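Local coordinates for protein serine-pyruvate aminotransferase (agxt) (Sulfolobus solfataricus, PDB 3ZRP) that is a pyridoxal-phosphate-dependent class-V aminotransferase that probably moves the amino group of serine to pyruvate and may also use alanine and glyoxylate, at residues Met273-Leu287 and Pro366-Leu380. Sequence-based numbering, arbitrary orientation.
Sequences MVASAIRAGLEALGL and PIRFGEGVKAVEEVL
R368 takes hold of the C-terminal end of helix 264-284 mainly through its backbone: its N donates to L285 O at 3.0 Å, a nearly straight bond (160° at the hydrogen) that comes in from above the carbonyl plane. The same oxygen also receives a CA-H...O contact from I367. In the conformer modelled here, one of two, the arginine side chain, bent at chi3 (-87°), folds back over the helix end; NE makes a weak hydrogen bond to A284 O, and G286 CA sits over one guanidinium face, toward its rim. In this copy NH2 nears E283 O at too poor an angle to bond; that carbonyl instead accepts from G286 N, and L282 O from L287 N, the two bonds of a Schellman motif. R368 O, by contrast, is buried without a polar partner, with L285 CD2 3.7 Å away. Beyond the type II turn R368-E371, whose G370 N donates to E357, the chain enters helix 372-381. This last helix of the C-terminal domain runs roughly antiparallel to helix 264-284, and helix 346-363 touches both, through I278 and V376. Small residues let the axes of 273-284 and 372-380 approach to 7.4 Å: G281 CA meets G372 O, and the methyls of A284 and A375 press together at 3.5 Å. V379 is a knob among M273, S276, A277 and A280, its CG2 3.5 Å from A280 CB; an alanine here would probably leave that hole partly unfilled and A280 without its methyl neighbour. At the far end L380 CD2 reaches A277 CB at 3.9 Å and, in the conformers given, M273 CG, while S276 OG bonds back to T272 O.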
ATOM      1  N   MET A 273      22.011 -16.159  17.503  1.00 33.05           N
ATOM      2  CA  MET A 273      23.083 -15.730  18.403  0.60 36.84           C
ATOM      3  C   MET A 273      22.699 -14.462  19.161  1.00 35.13           C
ATOM      4  O   MET A 273      22.812 -14.397  20.395  1.00 32.95           O
ATOM      5  CB  MET A 273      24.384 -15.498  17.631  0.60 41.86           C
ATOM      6  CG  MET A 273      25.518 -14.915  18.498  0.60 53.99           C
ATOM      7  SD  MET A 273      26.990 -14.435  17.577  0.60 73.15           S
ATOM      8  CE  MET A 273      27.581 -16.021  16.955  0.60 62.76           C
ATOM      9  N   VAL A 274      22.239 -13.451  18.420  1.00 31.41           N
ATOM     10  CA  VAL A 274      21.869 -12.185  19.027  1.00 27.44           C
ATOM     11  C   VAL A 274      20.726 -12.382  20.031  1.00 30.23           C
ATOM     12  O   VAL A 274      20.772 -11.846  21.137  1.00 25.21           O
ATOM     13  CB  VAL A 274      21.484 -11.094  17.964  1.00 29.63           C
ATOM     14  CG1 VAL A 274      20.793  -9.889  18.634  1.00 24.71           C
ATOM     15  CG2 VAL A 274      22.707 -10.651  17.174  1.00 31.95           C
ATOM     16  N   ALA A 275      19.692 -13.123  19.639  1.00 27.92           N
ATOM     17  CA  ALA A 275      18.547 -13.349  20.542  1.00 30.80           C
ATOM     18  C   ALA A 275      18.945 -14.110  21.824  1.00 25.79           C
ATOM     19  O   ALA A 275      18.554 -13.713  22.914  1.00 27.90           O
ATOM     20  CB  ALA A 275      17.399 -14.069  19.804  1.00 28.06           C
ATOM     21  N   SER A 276      19.724 -15.189  21.672  1.00 30.55           N
ATOM     22  CA  SER A 276      20.205 -15.961  22.818  0.60 30.51           C
ATOM     23  C   SER A 276      21.046 -15.080  23.744  1.00 29.62           C
ATOM     24  O   SER A 276      20.944 -15.182  24.971  1.00 34.46           O
ATOM     25  CB  SER A 276      21.034 -17.169  22.363  0.60 28.26           C
ATOM     26  OG  SER A 276      20.291 -18.086  21.595  0.60 29.84           O
ATOM     27  N   ALA A 277      21.866 -14.202  23.153  1.00 31.72           N
ATOM     28  CA  ALA A 277      22.706 -13.275  23.931  1.00 27.64           C
ATOM     29  C   ALA A 277      21.872 -12.306  24.742  1.00 27.68           C
ATOM     30  O   ALA A 277      22.152 -12.107  25.923  1.00 30.77           O
ATOM     31  CB  ALA A 277      23.727 -12.495  23.038  1.00 26.86           C
ATOM     32  N   ILE A 278      20.844 -11.710  24.123  1.00 28.73           N
ATOM     33  CA  ILE A 278      19.961 -10.772  24.825  1.00 25.64           C
ATOM     34  C   ILE A 278      19.219 -11.497  25.947  1.00 29.29           C
ATOM     35  O   ILE A 278      19.095 -10.972  27.058  1.00 27.27           O
ATOM     36  CB  ILE A 278      18.931 -10.058  23.853  1.00 29.08           C
ATOM     37  CG1 ILE A 278      19.650  -9.007  22.992  1.00 29.14           C
ATOM     38  CG2 ILE A 278      17.775  -9.396  24.631  1.00 29.68           C
ATOM     39  CD1 ILE A 278      18.891  -8.570  21.739  1.00 26.72           C
ATOM     40  N   ARG A 279      18.722 -12.698  25.651  1.00 29.23           N
ATOM     41  CA  ARG A 279      17.991 -13.492  26.654  1.00 31.44           C
ATOM     42  C   ARG A 279      18.878 -13.832  27.858  1.00 32.75           C
ATOM     43  O   ARG A 279      18.434 -13.702  29.007  1.00 37.40           O
ATOM     44  CB  ARG A 279      17.414 -14.768  26.028  1.00 27.64           C
ATOM     45  CG  ARG A 279      16.157 -14.490  25.188  1.00 25.58           C
ATOM     46  CD  ARG A 279      15.349 -15.753  24.939  1.00 25.85           C
ATOM     47  NE  ARG A 279      16.120 -16.692  24.137  1.00 27.80           N
ATOM     48  CZ  ARG A 279      16.098 -16.751  22.818  1.00 31.21           C
ATOM     49  NH1 ARG A 279      15.296 -15.924  22.112  1.00 24.77           N
ATOM     50  NH2 ARG A 279      16.867 -17.656  22.215  1.00 30.79           N
ATOM     51  N   ALA A 280      20.115 -14.243  27.575  1.00 37.25           N
ATOM     52  CA  ALA A 280      21.132 -14.504  28.605  1.00 35.45           C
ATOM     53  C   ALA A 280      21.298 -13.299  29.505  1.00 36.97           C
ATOM     54  O   ALA A 280      21.328 -13.429  30.742  1.00 34.27           O
ATOM     55  CB  ALA A 280      22.465 -14.887  27.960  1.00 38.63           C
ATOM     56  N   GLY A 281      21.374 -12.116  28.892  1.00 34.12           N
ATOM     57  CA  GLY A 281      21.479 -10.878  29.640  1.00 33.01           C
ATOM     58  C   GLY A 281      20.268 -10.569  30.496  1.00 35.91           C
ATOM     59  O   GLY A 281      20.406 -10.049  31.604  1.00 38.27           O
ATOM     60  N   LEU A 282      19.070 -10.865  29.981  1.00 32.12           N
ATOM     61  CA  LEU A 282      17.835 -10.612  30.736  1.00 33.37           C
ATOM     62  C   LEU A 282      17.722 -11.526  31.959  1.00 34.73           C
ATOM     63  O   LEU A 282      17.300 -11.098  33.038  1.00 37.31           O
ATOM     64  CB  LEU A 282      16.599 -10.819  29.837  1.00 33.69           C
ATOM     65  CG  LEU A 282      16.433  -9.769  28.731  1.00 32.49           C
ATOM     66  CD1 LEU A 282      15.356 -10.204  27.741  1.00 27.91           C
ATOM     67  CD2 LEU A 282      16.106  -8.412  29.335  1.00 33.13           C
ATOM     68  N   GLU A 283      18.066 -12.788  31.748  1.00 35.15           N
ATOM     69  CA  GLU A 283      18.063 -13.787  32.807  0.60 40.12           C
ATOM     70  C   GLU A 283      19.067 -13.396  33.902  1.00 41.31           C
ATOM     71  O   GLU A 283      18.726 -13.349  35.093  1.00 39.09           O
ATOM     72  CB  GLU A 283      18.405 -15.163  32.222  0.60 41.37           C
ATOM     73  CG  GLU A 283      17.261 -16.192  32.254  0.60 53.20           C
ATOM     74  CD  GLU A 283      16.330 -16.163  31.038  0.60 57.43           C
ATOM     75  OE1 GLU A 283      16.782 -15.896  29.901  0.60 56.69           O
ATOM     76  OE2 GLU A 283      15.124 -16.429  31.229  0.60 61.82           O
ATOM     77  N   ALA A 284      20.297 -13.087  33.497  1.00 38.25           N
ATOM     78  CA  ALA A 284      21.326 -12.650  34.445  1.00 42.54           C
ATOM     79  C   ALA A 284      20.924 -11.397  35.231  1.00 40.07           C
ATOM     80  O   ALA A 284      21.384 -11.202  36.359  1.00 46.42           O
ATOM     81  CB  ALA A 284      22.666 -12.460  33.739  1.00 39.93           C
ATOM     82  N   LEU A 285      20.038 -10.572  34.660  1.00 34.64           N
ATOM     83  CA  LEU A 285      19.477  -9.415  35.377  1.00 33.57           C
ATOM     84  C   LEU A 285      18.389  -9.847  36.359  1.00 35.95           C
ATOM     85  O   LEU A 285      17.917  -9.047  37.185  1.00 38.28           O
ATOM     86  CB  LEU A 285      18.914  -8.371  34.401  1.00 36.10           C
ATOM     87  CG  LEU A 285      19.871  -7.383  33.697  1.00 37.56           C
ATOM     88  CD1 LEU A 285      19.167  -6.580  32.580  1.00 32.75           C
ATOM     89  CD2 LEU A 285      20.538  -6.439  34.659  1.00 37.81           C
ATOM     90  N   GLY A 286      17.979 -11.111  36.252  1.00 39.05           N
ATOM     91  CA  GLY A 286      16.856 -11.629  37.038  1.00 40.48           C
ATOM     92  C   GLY A 286      15.503 -11.188  36.508  1.00 41.12           C
ATOM     93  O   GLY A 286      14.540 -11.130  37.263  1.00 38.85           O
ATOM     94  N   LEU A 287      15.427 -10.886  35.210  1.00 39.58           N
ATOM     95  CA  LEU A 287      14.159 -10.533  34.564  1.00 40.62           C
ATOM     96  C   LEU A 287      13.493 -11.759  33.924  1.00 40.16           C
ATOM     97  O   LEU A 287      14.171 -12.652  33.394  1.00 44.00           O
ATOM     98  CB  LEU A 287      14.364  -9.424  33.518  1.00 40.52           C
ATOM     99  CG  LEU A 287      14.810  -8.045  34.032  1.00 37.53           C
ATOM    100  CD1 LEU A 287      15.366  -7.174  32.891  1.00 37.77           C
ATOM    101  CD2 LEU A 287      13.671  -7.349  34.770  1.00 34.87           C
ATOM    102  N   PRO A 366      13.529  -4.463  40.637  1.00 50.31           N
ATOM    103  CA  PRO A 366      14.482  -5.388  41.256  1.00 51.43           C
ATOM    104  C   PRO A 366      15.308  -6.152  40.218  1.00 49.28           C
ATOM    105  O   PRO A 366      14.796  -7.064  39.555  1.00 53.71           O
ATOM    106  CB  PRO A 366      13.592  -6.352  42.065  1.00 51.14           C
ATOM    107  CG  PRO A 366      12.176  -6.034  41.688  1.00 52.21           C
ATOM    108  CD  PRO A 366      12.152  -4.673  41.109  1.00 48.67           C
ATOM    109  N   ILE A 367      16.571  -5.768  40.074  1.00 46.56           N
ATOM    110  CA  ILE A 367      17.479  -6.436  39.153  1.00 45.18           C
ATOM    111  C   ILE A 367      18.855  -6.664  39.771  1.00 50.01           C
ATOM    112  O   ILE A 367      19.208  -6.040  40.779  1.00 50.99           O
ATOM    113  CB  ILE A 367      17.648  -5.631  37.829  1.00 48.60           C
ATOM    114  CG1 ILE A 367      18.089  -4.190  38.120  1.00 49.54           C
ATOM    115  CG2 ILE A 367      16.356  -5.634  37.030  1.00 41.41           C
ATOM    116  CD1 ILE A 367      18.675  -3.469  36.910  1.00 45.24           C
ATOM    117  N   ARG A 368      19.619  -7.566  39.156  1.00 46.59           N
ATOM    118  CA  ARG A 368      20.980  -7.855  39.589  0.60 48.37           C
ATOM    119  C   ARG A 368      21.987  -7.006  38.798  1.00 49.36           C
ATOM    120  O   ARG A 368      22.382  -7.368  37.680  1.00 51.25           O
ATOM    121  CB  ARG A 368      21.282  -9.354  39.441  0.60 46.96           C
ATOM    122  CG  ARG A 368      20.229 -10.264  40.091  0.60 47.54           C
ATOM    123  CD  ARG A 368      20.758 -11.658  40.358  0.60 53.85           C
ATOM    124  NE  ARG A 368      20.606 -12.574  39.226  0.60 54.22           N
ATOM    125  CZ  ARG A 368      19.585 -13.413  39.063  0.60 53.16           C
ATOM    126  NH1 ARG A 368      18.588 -13.447  39.943  0.60 47.01           N
ATOM    127  NH2 ARG A 368      19.563 -14.217  38.006  0.60 52.49           N
ATOM    128  N   PHE A 369      22.400  -5.878  39.383  1.00 49.38           N
ATOM    129  CA  PHE A 369      23.346  -4.949  38.739  1.00 52.24           C
ATOM    130  C   PHE A 369      24.692  -5.583  38.414  1.00 54.44           C
ATOM    131  O   PHE A 369      25.170  -6.463  39.136  1.00 56.44           O
ATOM    132  CB  PHE A 369      23.579  -3.692  39.580  1.00 62.05           C
ATOM    133  CG  PHE A 369      22.344  -3.148  40.232  1.00 73.79           C
ATOM    134  CD1 PHE A 369      21.324  -2.571  39.479  1.00 77.38           C
ATOM    135  CD2 PHE A 369      22.212  -3.185  41.617  1.00 78.44           C
ATOM    136  CE1 PHE A 369      20.187  -2.043  40.103  1.00 74.12           C
ATOM    137  CE2 PHE A 369      21.071  -2.677  42.247  1.00 73.52           C
ATOM    138  CZ  PHE A 369      20.059  -2.106  41.489  1.00 74.49           C
ATOM    139  N   GLY A 370      25.295  -5.133  37.317  1.00 49.41           N
ATOM    140  CA  GLY A 370      26.637  -5.546  36.929  1.00 43.23           C
ATOM    141  C   GLY A 370      26.754  -6.932  36.354  1.00 49.86           C
ATOM    142  O   GLY A 370      27.867  -7.452  36.202  1.00 49.44           O
ATOM    143  N   GLU A 371      25.615  -7.532  36.007  1.00 53.53           N
ATOM    144  CA  GLU A 371      25.594  -8.922  35.532  1.00 54.48           C
ATOM    145  C   GLU A 371      25.097  -9.059  34.091  1.00 51.40           C
ATOM    146  O   GLU A 371      25.514  -9.973  33.369  1.00 46.24           O
ATOM    147  CB  GLU A 371      24.757  -9.804  36.468  1.00 60.66           C
ATOM    148  CG  GLU A 371      25.166  -9.741  37.938  1.00 65.49           C
ATOM    149  CD  GLU A 371      26.486 -10.434  38.248  1.00 67.41           C
ATOM    150  OE1 GLU A 371      26.995 -11.212  37.413  1.00 64.49           O
ATOM    151  OE2 GLU A 371      27.014 -10.203  39.357  1.00 80.79           O
ATOM    152  N   GLY A 372      24.220  -8.144  33.681  1.00 48.24           N
ATOM    153  CA  GLY A 372      23.664  -8.152  32.322  1.00 49.02           C
ATOM    154  C   GLY A 372      24.668  -8.261  31.179  1.00 44.35           C
ATOM    155  O   GLY A 372      24.649  -9.228  30.408  1.00 39.09           O
ATOM    156  N   VAL A 373      25.557  -7.271  31.067  1.00 42.09           N
ATOM    157  CA  VAL A 373      26.466  -7.182  29.913  1.00 38.25           C
ATOM    158  C   VAL A 373      27.459  -8.339  29.812  1.00 39.61           C
ATOM    159  O   VAL A 373      27.703  -8.855  28.714  1.00 40.17           O
ATOM    160  CB  VAL A 373      27.191  -5.807  29.847  1.00 43.77           C
ATOM    161  CG1 VAL A 373      28.002  -5.688  28.569  1.00 38.11           C
ATOM    162  CG2 VAL A 373      26.185  -4.666  29.928  1.00 36.30           C
ATOM    163  N   LYS A 374      28.030  -8.758  30.944  1.00 43.86           N
ATOM    164  CA  LYS A 374      28.931  -9.921  30.928  1.00 48.85           C
ATOM    165  C   LYS A 374      28.235 -11.182  30.417  1.00 45.81           C
ATOM    166  O   LYS A 374      28.811 -11.936  29.616  1.00 49.82           O
ATOM    167  CB  LYS A 374      29.634 -10.169  32.282  1.00 58.19           C
ATOM    168  CG  LYS A 374      28.843  -9.818  33.545  1.00 66.97           C
ATOM    169  CD  LYS A 374      29.685  -9.999  34.823  1.00 74.74           C
ATOM    170  CE  LYS A 374      30.718  -8.882  35.020  1.00 80.57           C
ATOM    171  NZ  LYS A 374      31.717  -9.221  36.068  1.00 78.43           N
ATOM    172  N   ALA A 375      26.994 -11.391  30.850  1.00 41.74           N
ATOM    173  CA  ALA A 375      26.192 -12.516  30.356  1.00 40.95           C
ATOM    174  C   ALA A 375      26.070 -12.468  28.828  1.00 36.26           C
ATOM    175  O   ALA A 375      26.281 -13.480  28.149  1.00 36.11           O
ATOM    176  CB  ALA A 375      24.814 -12.521  31.014  1.00 42.68           C
ATOM    177  N   VAL A 376      25.747 -11.284  28.303  1.00 35.77           N
ATOM    178  CA  VAL A 376      25.711 -11.040  26.849  1.00 36.21           C
ATOM    179  C   VAL A 376      27.072 -11.317  26.205  1.00 37.30           C
ATOM    180  O   VAL A 376      27.161 -12.052  25.219  1.00 36.19           O
ATOM    181  CB  VAL A 376      25.262  -9.561  26.526  1.00 33.94           C
ATOM    182  CG1 VAL A 376      25.253  -9.303  25.024  1.00 35.49           C
ATOM    183  CG2 VAL A 376      23.893  -9.250  27.120  1.00 29.66           C
ATOM    184  N   GLU A 377      28.126 -10.714  26.758  1.00 38.66           N
ATOM    185  CA  GLU A 377      29.487 -10.896  26.228  1.00 42.24           C
ATOM    186  C   GLU A 377      29.858 -12.370  26.206  1.00 42.67           C
ATOM    187  O   GLU A 377      30.442 -12.853  25.228  1.00 49.56           O
ATOM    188  CB  GLU A 377      30.524 -10.122  27.055  1.00 46.82           C
ATOM    189  CG  GLU A 377      30.326  -8.613  27.156  1.00 52.42           C
ATOM    190  CD  GLU A 377      31.320  -7.820  26.325  1.00 61.89           C
ATOM    191  OE1 GLU A 377      31.858  -8.367  25.328  1.00 60.62           O
ATOM    192  OE2 GLU A 377      31.568  -6.646  26.689  1.00 60.28           O
ATOM    193  N   GLU A 378      29.485 -13.097  27.263  1.00 44.21           N
ATOM    194  CA  GLU A 378      29.795 -14.525  27.345  1.00 51.21           C
ATOM    195  C   GLU A 378      29.233 -15.299  26.164  1.00 50.44           C
ATOM    196  O   GLU A 378      29.947 -16.105  25.562  1.00 54.20           O
ATOM    197  CB  GLU A 378      29.280 -15.132  28.654  1.00 58.18           C
ATOM    198  CG  GLU A 378      30.315 -16.016  29.332  1.00 64.91           C
ATOM    199  CD  GLU A 378      29.700 -17.113  30.186  1.00 74.65           C
ATOM    200  OE1 GLU A 378      28.859 -16.807  31.061  1.00 72.21           O
ATOM    201  OE2 GLU A 378      30.061 -18.286  29.960  1.00 75.61           O
ATOM    202  N   VAL A 379      27.962 -15.054  25.825  1.00 49.83           N
ATOM    203  CA  VAL A 379      27.336 -15.741  24.683  1.00 43.83           C
ATOM    204  C   VAL A 379      28.029 -15.390  23.364  1.00 46.89           C
ATOM    205  O   VAL A 379      28.311 -16.273  22.549  1.00 44.34           O
ATOM    206  CB  VAL A 379      25.805 -15.457  24.563  1.00 45.70           C
ATOM    207  CG1 VAL A 379      25.238 -16.092  23.293  1.00 40.85           C
ATOM    208  CG2 VAL A 379      25.065 -15.955  25.804  1.00 42.72           C
ATOM    209  N   LEU A 380      28.296 -14.099  23.161  1.00 47.89           N
ATOM    210  CA  LEU A 380      28.948 -13.638  21.937  1.00 54.31           C
ATOM    211  C   LEU A 380      30.379 -14.161  21.853  1.00 59.41           C
ATOM    212  O   LEU A 380      30.863 -14.471  20.761  1.00 61.47           O
ATOM    213  CB  LEU A 380      28.903 -12.103  21.835  1.00 52.25           C
ATOM    214  CG  LEU A 380      27.509 -11.452  21.844  1.00 52.12           C
ATOM    215  CD1 LEU A 380      27.652  -9.951  21.961  1.00 49.02           C
ATOM    216  CD2 LEU A 380      26.670 -11.857  20.615  1.00 49.83           C
TER